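Local coordinates for protein heme-degrading monooxygenase HmoB (Mycobacterium tuberculosis, PDB 6DS8) that degrades heme oxidatively to mycobilins and releases its iron, using oxygen and an electron donor, as a homodimer of the antibiotic biosynthesis monooxygenase family, at residues K4-E9 with A86-F91. The protein carries 1 engineered substitution. Sequence-based numbering, arbitrary orientation.
With MNH (manganese protoporphyrin IX), chain D.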
loop_
_atom_site.group_PDB
_atom_site.type_symbol
_atom_site.label_atom_id
_atom_site.label_comp_id
_atom_site.label_asym_id
_atom_site.label_seq_id
_atom_site.Cartn_x
_atom_site.Cartn_y
_atom_site.Cartn_z
ATOM N N LYS A 4 -6.869 -2.404 3.298
ATOM C CA LYS A 4 -7.777 -2.559 2.158
ATOM C C LYS A 4 -7.389 -1.519 1.101
ATOM O O LYS A 4 -7.609 -0.314 1.287
ATOM C CB LYS A 4 -9.250 -2.379 2.570
ATOM C CG LYS A 4 -9.712 -3.010 3.892
ATOM C CD LYS A 4 -10.168 -4.437 3.685
ATOM C CE LYS A 4 -10.385 -5.194 5.014
ATOM N NZ LYS A 4 -10.353 -6.668 4.781
ATOM N N ILE A 5 -6.805 -1.972 0.003
ATOM C CA ILE A 5 -6.473 -1.117 -1.133
ATOM C C ILE A 5 -7.579 -1.253 -2.162
ATOM O O ILE A 5 -7.825 -2.354 -2.663
ATOM C CB ILE A 5 -5.120 -1.511 -1.754
ATOM C CG1 ILE A 5 -4.037 -1.588 -0.668
ATOM C CG2 ILE A 5 -4.752 -0.555 -2.888
ATOM C CD1 ILE A 5 -2.673 -2.003 -1.195
ATOM N N ASN A 6 -8.236 -0.157 -2.522
ATOM C CA ASN A 6 -9.080 -0.198 -3.706
ATOM C C ASN A 6 -8.255 0.217 -4.928
ATOM O O ASN A 6 -7.797 1.368 -5.023
ATOM C CB ASN A 6 -10.339 0.664 -3.547
ATOM C CG ASN A 6 -11.528 0.086 -4.352
ATOM O OD1 ASN A 6 -11.666 -1.149 -4.440
ATOM N ND2 ASN A 6 -12.354 0.963 -4.981
ATOM N N ALA A 7 -8.075 -0.717 -5.851
ATOM C CA ALA A 7 -7.297 -0.515 -7.095
ATOM C C ALA A 7 -8.245 -0.070 -8.206
ATOM O O ALA A 7 -8.980 -0.883 -8.732
ATOM C CB ALA A 7 -6.501 -1.739 -7.441
ATOM N N ILE A 8 -8.205 1.221 -8.513
ATOM C CA ILE A 8 -9.174 1.803 -9.468
ATOM C C ILE A 8 -8.549 2.133 -10.818
ATOM O O ILE A 8 -7.516 2.757 -10.892
ATOM C CB ILE A 8 -9.948 2.971 -8.841
ATOM C CG1 ILE A 8 -9.049 4.165 -8.553
ATOM C CG2 ILE A 8 -10.648 2.503 -7.592
ATOM C CD1 ILE A 8 -9.742 5.269 -7.799
ATOM N N GLU A 9 -9.251 1.676 -11.833
ATOM C CA GLU A 9 -8.922 1.875 -13.258
ATOM C C GLU A 9 -9.452 3.256 -13.650
ATOM O O GLU A 9 -10.569 3.552 -13.334
ATOM C CB GLU A 9 -9.498 0.718 -14.061
ATOM C CG GLU A 9 -8.894 -0.609 -13.660
ATOM C CD GLU A 9 -9.818 -1.815 -13.657
ATOM O OE1 GLU A 9 -9.602 -2.702 -12.860
ATOM O OE2 GLU A 9 -10.738 -1.854 -14.448
ATOM N N ALA A 86 -12.859 -1.309 -10.633
ATOM C CA ALA A 86 -12.327 -1.270 -9.291
ATOM C C ALA A 86 -12.124 -2.683 -8.784
ATOM O O ALA A 86 -12.909 -3.584 -9.083
ATOM C CB ALA A 86 -13.267 -0.520 -8.336
ATOM N N SER A 87 -11.077 -2.864 -7.996
ATOM C CA SER A 87 -10.851 -4.131 -7.328
ATOM C C SER A 87 -10.375 -3.823 -5.924
ATOM O O SER A 87 -9.398 -3.075 -5.767
ATOM C CB SER A 87 -9.784 -4.988 -8.022
ATOM O OG SER A 87 -9.838 -4.856 -9.410
ATOM N N LEU A 88 -11.042 -4.420 -4.928
ATOM C CA LEU A 88 -10.644 -4.313 -3.530
ATOM C C LEU A 88 -9.582 -5.367 -3.234
ATOM O O LEU A 88 -9.803 -6.553 -3.478
ATOM C CB LEU A 88 -11.849 -4.498 -2.617
ATOM C CG LEU A 88 -11.630 -4.465 -1.101
ATOM C CD1 LEU A 88 -10.863 -3.239 -0.654
ATOM C CD2 LEU A 88 -13.005 -4.503 -0.447
ATOM N N LEU A 89 -8.417 -4.926 -2.774
ATOM C CA LEU A 89 -7.321 -5.787 -2.353
ATOM C C LEU A 89 -7.178 -5.708 -0.837
ATOM O O LEU A 89 -6.952 -4.620 -0.294
ATOM C CB LEU A 89 -6.008 -5.356 -3.006
ATOM C CG LEU A 89 -6.028 -4.878 -4.437
ATOM C CD1 LEU A 89 -4.550 -4.768 -4.919
ATOM C CD2 LEU A 89 -6.853 -5.787 -5.341
ATOM N N GLU A 90 -7.255 -6.851 -0.166
ATOM C CA GLU A 90 -7.344 -6.917 1.296
ATOM C C GLU A 90 -6.180 -7.714 1.885
ATOM O O GLU A 90 -5.866 -8.817 1.415
ATOM C CB GLU A 90 -8.647 -7.566 1.721
ATOM C CG GLU A 90 -9.813 -7.276 0.829
ATOM C CD GLU A 90 -11.116 -7.681 1.485
ATOM O OE1 GLU A 90 -11.226 -7.496 2.723
ATOM O OE2 GLU A 90 -12.018 -8.168 0.770
ATOM N N PHE A 91 -5.547 -7.164 2.917
ATOM C CA PHE A 91 -4.323 -7.736 3.467
ATOM C C PHE A 91 -4.373 -7.711 4.982
ATOM O O PHE A 91 -5.067 -6.893 5.590
ATOM C CB PHE A 91 -3.053 -6.966 3.031
ATOM C CG PHE A 91 -2.822 -6.959 1.557
ATOM C CD1 PHE A 91 -3.534 -6.096 0.743
ATOM C CD2 PHE A 91 -1.899 -7.824 0.982
ATOM C CE1 PHE A 91 -3.326 -6.075 -0.613
ATOM C CE2 PHE A 91 -1.687 -7.811 -0.386
ATOM C CZ PHE A 91 -2.411 -6.932 -1.185
HETATM MN MN MNH D . -13.945 4.521 -3.081
HETATM C CHA MNH D . -15.563 5.311 -5.758
HETATM C CHB MNH D . -15.110 1.390 -3.386
HETATM C CHC MNH D . -12.542 3.579 -0.233
HETATM C CHD MNH D . -13.617 7.518 -2.301
HETATM N NA MNH D . -15.264 3.492 -4.364
HETATM C C1A MNH D . -15.691 3.941 -5.600
HETATM C C2A MNH D . -16.263 2.855 -6.383
HETATM C C3A MNH D . -16.294 1.725 -5.648
HETATM C C4A MNH D . -15.590 2.139 -4.436
HETATM C CMA MNH D . -16.783 0.317 -5.965
HETATM C CAA MNH D . -16.832 3.120 -7.779
HETATM C CBA MNH D . -15.780 2.861 -8.868
HETATM C CGA MNH D . -16.234 2.646 -10.326
HETATM O O1A MNH D . -17.316 3.120 -10.756
HETATM O O2A MNH D . -15.440 1.938 -11.015
HETATM N NB MNH D . -13.870 2.639 -1.943
HETATM C C1B MNH D . -14.402 1.386 -2.205
HETATM C C2B MNH D . -13.956 0.317 -1.338
HETATM C C3B MNH D . -13.007 1.048 -0.608
HETATM C C4B MNH D . -13.039 2.453 -0.852
HETATM C CMB MNH D . -14.380 -1.140 -1.577
HETATM C CAB MNH D . -12.082 0.570 0.492
HETATM C CBB MNH D . -10.589 0.608 0.776
HETATM N NC MNH D . -13.266 5.498 -1.301
HETATM C C1C MNH D . -12.538 4.960 -0.257
HETATM C C2C MNH D . -12.049 5.992 0.628
HETATM C C3C MNH D . -12.378 7.151 0.033
HETATM C C4C MNH D . -13.111 6.853 -1.190
HETATM C CMC MNH D . -11.161 5.718 1.858
HETATM C CAC MNH D . -12.000 8.540 0.494
HETATM C CBC MNH D . -12.683 9.343 1.569
HETATM N ND MNH D . -14.525 6.318 -3.946
HETATM C C1D MNH D . -14.146 7.590 -3.568
HETATM C C2D MNH D . -14.459 8.607 -4.574
HETATM C C3D MNH D . -15.126 7.895 -5.515
HETATM C C4D MNH D . -15.130 6.497 -5.168
HETATM C CMD MNH D . -14.152 10.084 -4.516
HETATM C CAD MNH D . -15.557 8.396 -6.891
HETATM C CBD MNH D . -14.530 7.972 -7.942
HETATM C CGD MNH D . -14.790 8.339 -9.391
HETATM O O1D MNH D . -15.449 9.339 -9.716
HETATM O O2D MNH D . -14.326 7.568 -10.277
HETATM O O HOH W 1 -7.938 -7.617 5.167
#
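The first and last strands of the ferredoxin-like sheet of a dimeric alpha-beta barrel lie antiparallel here, residues 4-9 beside 86-91, and one face of the pair forms part of the wall of the porphyrin pocket. Two hydrogen-bonded pairs set the register. Ile5 and Leu89 exchange both backbone bonds, Ile5 N to Leu89 O at 2.7 Å and Leu89 N to Ile5 O at 2.6 Å, the latter nearly straight at 171°. Ala7 and Ser87 do the same, although Ser87 N reaches Ala7 O less directly.

Lys4, Asn6, Ile8, Ala86, Leu88 and Glu90 face the side where the porphyrin lies. Leu88 carries its CG anti to the backbone N (chi1 178°) and divides its methyls: CD1 packs 3.7 Å from Lys4 CB, while CD2 meets the porphyrin methyl CMB at 3.8 Å. A branched apolar residue thus serves strand and ligand together. Asn6 lays its flat amide over the face of the porphyrin, roughly parallel to it, at the pyrrole that includes C1B and C2B, and small Ala86 sets its CB 4.1 Å from Ile8 CG2.

The other face is apolar where Ile5 and Leu89 meet, CB to CB at 4.1 Å; Ile5 CD1 also approaches the Phe91 ring obliquely. Phe51 of the second subunit packs on Ile5, Leu89 and Phe91, and Glu90 and Phe91 pair with a strand of that subunit, so the sheet continues across the dimer interface.

Lys4 has the length to bring its ammonium to Glu90. The chain bends at chi2 (-88°) and then runs extended to place NZ beside Glu90 OE1 in a salt bridge, modelled so short that its exact length is doubtful; Asp59 supplies a second carboxylate. A water accepts from Lys4 NZ at 2.6 Å and donates to Phe91 O at 3.0 Å.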